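Antitoxin RnlB (Escherichia coli, PDB 6Y2P) acts as the labile antitoxin of a type II toxin-antitoxin system, inhibiting the endonuclease activity of its cognate toxin RnlA. Local coordinates at residues V16-G21 with P102-A107; F22-S27 with C54-E59. All blocks are in the same frame, centred on the assembly; numbering follows the deposited sequence.

Interactions 1 and 2 are neighbours, with centres about 9 Å apart, and they share one continuous piece of chain. The chain leaves the five-stranded mixed sheet at the end of strand 13-19 and continues through 20-21 into the loop 22-27. Interaction 1 packs 16-21 against helix 102-106. Interaction 2 packs the loop against the end of helix 53-56. Both segments of interaction 2 fall between those of interaction 1 in the sequence. The two also touch directly: Gly21 O meets Cys54 CB at 3.2 Å. Two short helices far apart in sequence are thus brought together on the chain that follows strand 13-19. Interaction 2 also lies against the chain of another protein, which reaches interaction 1 at Ala107.

Interaction 1. Residues V16-G21 with P102-A107; sequences VVMATG and PEYLEA
The phenol ring of Tyr104 packs against Thr20, just beyond strand 13-19, with Thr20 over one of its faces. The methyl CG2 of Thr20 does the touching. It sits 3.9 Å from the centroid of the Tyr104 ring, 20° off the ring normal, so this is a CH-pi contact. It is displaced toward the rim, and its nearest ring atom is CZ, with CG2 of Thr20 and CZ of Tyr104 3.7 Å apart. Two torsions set this up. Thr20 has OG1 between its backbone N and carbonyl carbon (chi1 62°), which leaves CG2 anti to the carbonyl carbon. Tyr104 has CG anti to its own carbonyl carbon (chi1 -68°).

Met18 comes to the same ring at its edge. Its CG is anti to the backbone N, and the chain bends at chi3. The terminal methyl CE ends near the ring plane, 4.0 Å from CD2 of Tyr104. The Met18 side chain also touches Leu94, Thr97 and Leu98 of helix 88-99.

The backbone closes in beside the ring. Tyr104 CA makes a CA-H...O contact with Thr20 O at 3.5 Å. Further on, Gly21 CA lies 3.4 Å from Ala107 O, where the chain has just left helix 102-106. The ring of Tyr104 is also stacked with that of His101. Its hydroxyl is hydrogen-bonded to OE1 of Glu3, a residue of strand 2-7, the sheet neighbour of strand 13-19.

No conventional hydrogen bond joins 16-21 to 102-107. The Tyr104 ring, two methyl groups and backbone contacts make the interface, while the polar end of Tyr104 is satisfied by Glu3. Largely apolar packing therefore fits the helix to the chain leaving the strand, and the phenol hydroxyl links it to strand 2-7.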
# COMPACT_ATOMS: atom_id res chain seq x y z
N VAL C 16 11.35 -34.55 -14.14
CA VAL C 16 11.23 -33.09 -14.10
C VAL C 16 9.87 -32.72 -14.67
O VAL C 16 9.55 -33.05 -15.82
CB VAL C 16 12.34 -32.38 -14.89
CG1 VAL C 16 12.16 -30.89 -14.78
CG2 VAL C 16 13.71 -32.79 -14.41
N VAL C 17 9.09 -31.99 -13.89
CA VAL C 17 7.70 -31.66 -14.20
C VAL C 17 7.62 -30.16 -14.38
O VAL C 17 7.92 -29.40 -13.44
CB VAL C 17 6.75 -32.09 -13.08
CG1 VAL C 17 5.32 -31.83 -13.50
CG2 VAL C 17 6.98 -33.55 -12.71
N MET C 18 7.17 -29.73 -15.54
CA MET C 18 7.07 -28.32 -15.87
C MET C 18 5.60 -27.91 -16.02
O MET C 18 4.80 -28.63 -16.61
CB MET C 18 7.80 -28.08 -17.17
CG MET C 18 7.56 -26.74 -17.74
SD MET C 18 8.87 -26.49 -18.92
CE MET C 18 8.06 -25.51 -20.17
N ALA C 19 5.24 -26.75 -15.47
CA ALA C 19 3.90 -26.23 -15.68
C ALA C 19 3.76 -25.66 -17.10
O ALA C 19 4.69 -25.04 -17.64
CB ALA C 19 3.56 -25.16 -14.64
N THR C 20 2.57 -25.83 -17.68
CA THR C 20 2.25 -25.41 -19.05
C THR C 20 1.32 -24.21 -19.14
O THR C 20 0.91 -23.86 -20.25
CB THR C 20 1.61 -26.60 -19.79
OG1 THR C 20 0.38 -26.96 -19.13
CG2 THR C 20 2.53 -27.81 -19.87
N GLY C 21 1.09 -23.48 -18.05
CA GLY C 21 0.14 -22.38 -18.04
C GLY C 21 0.03 -21.80 -16.63
O GLY C 21 0.86 -22.11 -15.78
N PRO C 102 5.30 -21.60 -27.54
CA PRO C 102 4.93 -20.23 -27.14
C PRO C 102 3.53 -20.16 -26.56
O PRO C 102 3.22 -19.21 -25.84
CB PRO C 102 5.02 -19.44 -28.46
CG PRO C 102 4.88 -20.45 -29.51
CD PRO C 102 5.58 -21.68 -28.98
N GLU C 103 2.69 -21.17 -26.84
CA GLU C 103 1.35 -21.16 -26.27
C GLU C 103 1.39 -21.37 -24.75
O GLU C 103 0.50 -20.88 -24.05
CB GLU C 103 0.49 -22.21 -26.98
CG GLU C 103 0.60 -23.63 -26.47
CD GLU C 103 1.69 -24.43 -27.17
OE1 GLU C 103 2.56 -23.79 -27.81
OE2 GLU C 103 1.67 -25.70 -27.07
N TYR C 104 2.42 -22.05 -24.23
CA TYR C 104 2.60 -22.14 -22.78
C TYR C 104 2.78 -20.75 -22.18
O TYR C 104 2.13 -20.39 -21.19
CB TYR C 104 3.83 -23.00 -22.43
CG TYR C 104 3.75 -24.48 -22.75
CD1 TYR C 104 2.58 -25.04 -23.26
CD2 TYR C 104 4.84 -25.31 -22.54
CE1 TYR C 104 2.51 -26.39 -23.54
CE2 TYR C 104 4.77 -26.68 -22.84
CZ TYR C 104 3.60 -27.20 -23.34
OH TYR C 104 3.50 -28.54 -23.62
N LEU C 105 3.65 -19.95 -22.79
CA LEU C 105 3.87 -18.58 -22.34
C LEU C 105 2.64 -17.72 -22.56
O LEU C 105 2.34 -16.84 -21.75
CB LEU C 105 5.08 -18.00 -23.07
CG LEU C 105 6.38 -18.77 -22.82
CD1 LEU C 105 7.39 -18.49 -23.88
CD2 LEU C 105 6.96 -18.41 -21.45
N GLU C 106 1.87 -17.98 -23.63
CA GLU C 106 0.66 -17.21 -23.84
C GLU C 106 -0.33 -17.44 -22.72
O GLU C 106 -1.05 -16.51 -22.35
CB GLU C 106 0.03 -17.52 -25.21
N ALA C 107 -0.35 -18.66 -22.16
CA ALA C 107 -1.26 -19.10 -21.09
C ALA C 107 -0.71 -18.90 -19.68
O ALA C 107 -1.32 -19.37 -18.71
CB ALA C 107 -1.59 -20.58 -21.27

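Interaction 2. Residues F22-S27 with C54-E59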
# COMPACT_ATOMS: atom_id res chain seq x y z
N PHE C 22 -1.01 -20.98 -16.37
CA PHE C 22 -1.10 -20.34 -15.05
C PHE C 22 -1.52 -21.29 -13.92
O PHE C 22 -1.38 -20.92 -12.74
CB PHE C 22 -2.06 -19.14 -15.06
CG PHE C 22 -3.52 -19.53 -15.30
CD1 PHE C 22 -4.01 -19.64 -16.58
CD2 PHE C 22 -4.40 -19.77 -14.23
CE1 PHE C 22 -5.36 -19.94 -16.82
CE2 PHE C 22 -5.76 -20.09 -14.46
CZ PHE C 22 -6.22 -20.17 -15.75
N GLU C 23 -2.08 -22.45 -14.22
CA GLU C 23 -2.46 -23.39 -13.18
C GLU C 23 -1.24 -24.09 -12.59
O GLU C 23 -0.30 -24.46 -13.30
CB GLU C 23 -3.45 -24.41 -13.73
CG GLU C 23 -4.80 -23.80 -14.10
CD GLU C 23 -5.67 -24.75 -14.91
OE1 GLU C 23 -6.74 -25.14 -14.43
OE2 GLU C 23 -5.27 -25.10 -16.04
N ASN C 24 -1.27 -24.31 -11.29
CA ASN C 24 -0.16 -24.96 -10.61
C ASN C 24 -0.27 -26.48 -10.73
O ASN C 24 -1.24 -27.06 -10.22
CB ASN C 24 -0.14 -24.56 -9.15
CG ASN C 24 1.23 -24.72 -8.53
OD1 ASN C 24 1.89 -25.75 -8.76
ND2 ASN C 24 1.69 -23.70 -7.74
N PRO C 25 0.73 -27.16 -11.33
CA PRO C 25 0.61 -28.62 -11.50
C PRO C 25 0.45 -29.37 -10.19
O PRO C 25 -0.02 -30.51 -10.22
CB PRO C 25 1.93 -29.02 -12.19
CG PRO C 25 2.52 -27.77 -12.69
CD PRO C 25 2.02 -26.64 -11.81
N LEU C 26 0.87 -28.81 -9.06
CA LEU C 26 0.78 -29.49 -7.76
C LEU C 26 -0.65 -29.59 -7.22
O LEU C 26 -0.87 -30.26 -6.21
CB LEU C 26 1.69 -28.79 -6.75
CG LEU C 26 3.16 -29.04 -7.10
CD1 LEU C 26 4.09 -28.10 -6.35
CD2 LEU C 26 3.54 -30.51 -6.87
N SER C 27 -1.61 -28.94 -7.88
CA SER C 27 -3.02 -29.18 -7.62
C SER C 27 -3.54 -30.38 -8.42
O SER C 27 -4.70 -30.77 -8.26
CB SER C 27 -3.82 -27.93 -7.96
OG SER C 27 -4.31 -28.00 -9.29
N CYS C 54 5.44 -21.02 -15.36
CA CYS C 54 4.24 -20.46 -15.96
C CYS C 54 3.10 -20.27 -14.96
O CYS C 54 2.21 -19.45 -15.21
CB CYS C 54 3.73 -21.39 -17.07
SG CYS C 54 4.81 -21.51 -18.55
N ALA C 55 3.21 -20.82 -13.76
CA ALA C 55 2.20 -20.49 -12.78
C ALA C 55 2.69 -19.46 -11.78
O ALA C 55 1.90 -18.66 -11.26
CB ALA C 55 1.78 -21.76 -12.04
N ASN C 56 4.01 -19.44 -11.56
CA ASN C 56 4.59 -18.66 -10.50
C ASN C 56 5.42 -17.48 -10.97
O ASN C 56 5.71 -16.60 -10.16
CB ASN C 56 5.44 -19.61 -9.64
CG ASN C 56 4.60 -20.29 -8.54
OD1 ASN C 56 3.39 -20.01 -8.39
ND2 ASN C 56 5.24 -21.14 -7.75
N GLY C 57 5.68 -17.35 -12.26
CA GLY C 57 6.61 -16.33 -12.71
C GLY C 57 8.05 -16.68 -12.37
O GLY C 57 8.33 -17.70 -11.72
N PRO C 58 8.99 -15.82 -12.76
CA PRO C 58 10.41 -16.08 -12.47
C PRO C 58 10.79 -15.68 -11.04
O PRO C 58 11.58 -14.76 -10.81
CB PRO C 58 11.11 -15.21 -13.52
CG PRO C 58 10.24 -14.00 -13.55
CD PRO C 58 8.80 -14.45 -13.25
N GLU C 59 10.18 -16.36 -10.06
CA GLU C 59 10.23 -15.97 -8.66
C GLU C 59 11.14 -16.91 -7.87
O GLU C 59 11.65 -17.90 -8.40
CB GLU C 59 8.82 -15.96 -8.07
CG GLU C 59 8.08 -14.64 -8.29
CD GLU C 59 8.80 -13.49 -7.59
OE1 GLU C 59 9.60 -13.77 -6.66
OE2 GLU C 59 8.60 -12.32 -7.96
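The Phe22 ring has CG of Glu23, the next residue, over one face, offset toward the rim. The ring of a polar side chain of another protein's chain stands edge-to-face with Phe22. The amides of Asn24 and Asn56 are turned nearly perpendicular, their planes 85° apart. ND2 of Asn24 stays 4.1 Å from OD1 of Asn56, and no hydrogen bond joins them. Asn24 ND2 makes a weak hydrogen bond to the backbone of the other protein's chain. Asn56 ND2 bonds to that chain's backbone too, and to Asn61 O.

The centre of the contact is the methyl of Ala55. Its CB faces two carbonyl oxygens, 3.3 Å from Phe22 O and 3.6 Å from Glu23 O. The backbones are close here, with the CA atoms of Phe22 and Ala55 4.0 Å apart. Beside it, Phe22 CA makes a CA-H...O contact with Cys54 O at 3.4 Å.

Asn24 also shapes its own loop. Its CG is anti to the backbone N (chi1 -158°), and OD1 accepts from Leu26 N at 3.2 Å. That bond is nearly straight at the hydrogen (168°), with the donor above the carbonyl plane. It makes an Asx turn, which leads the loop into the 3-10 segment 25-27.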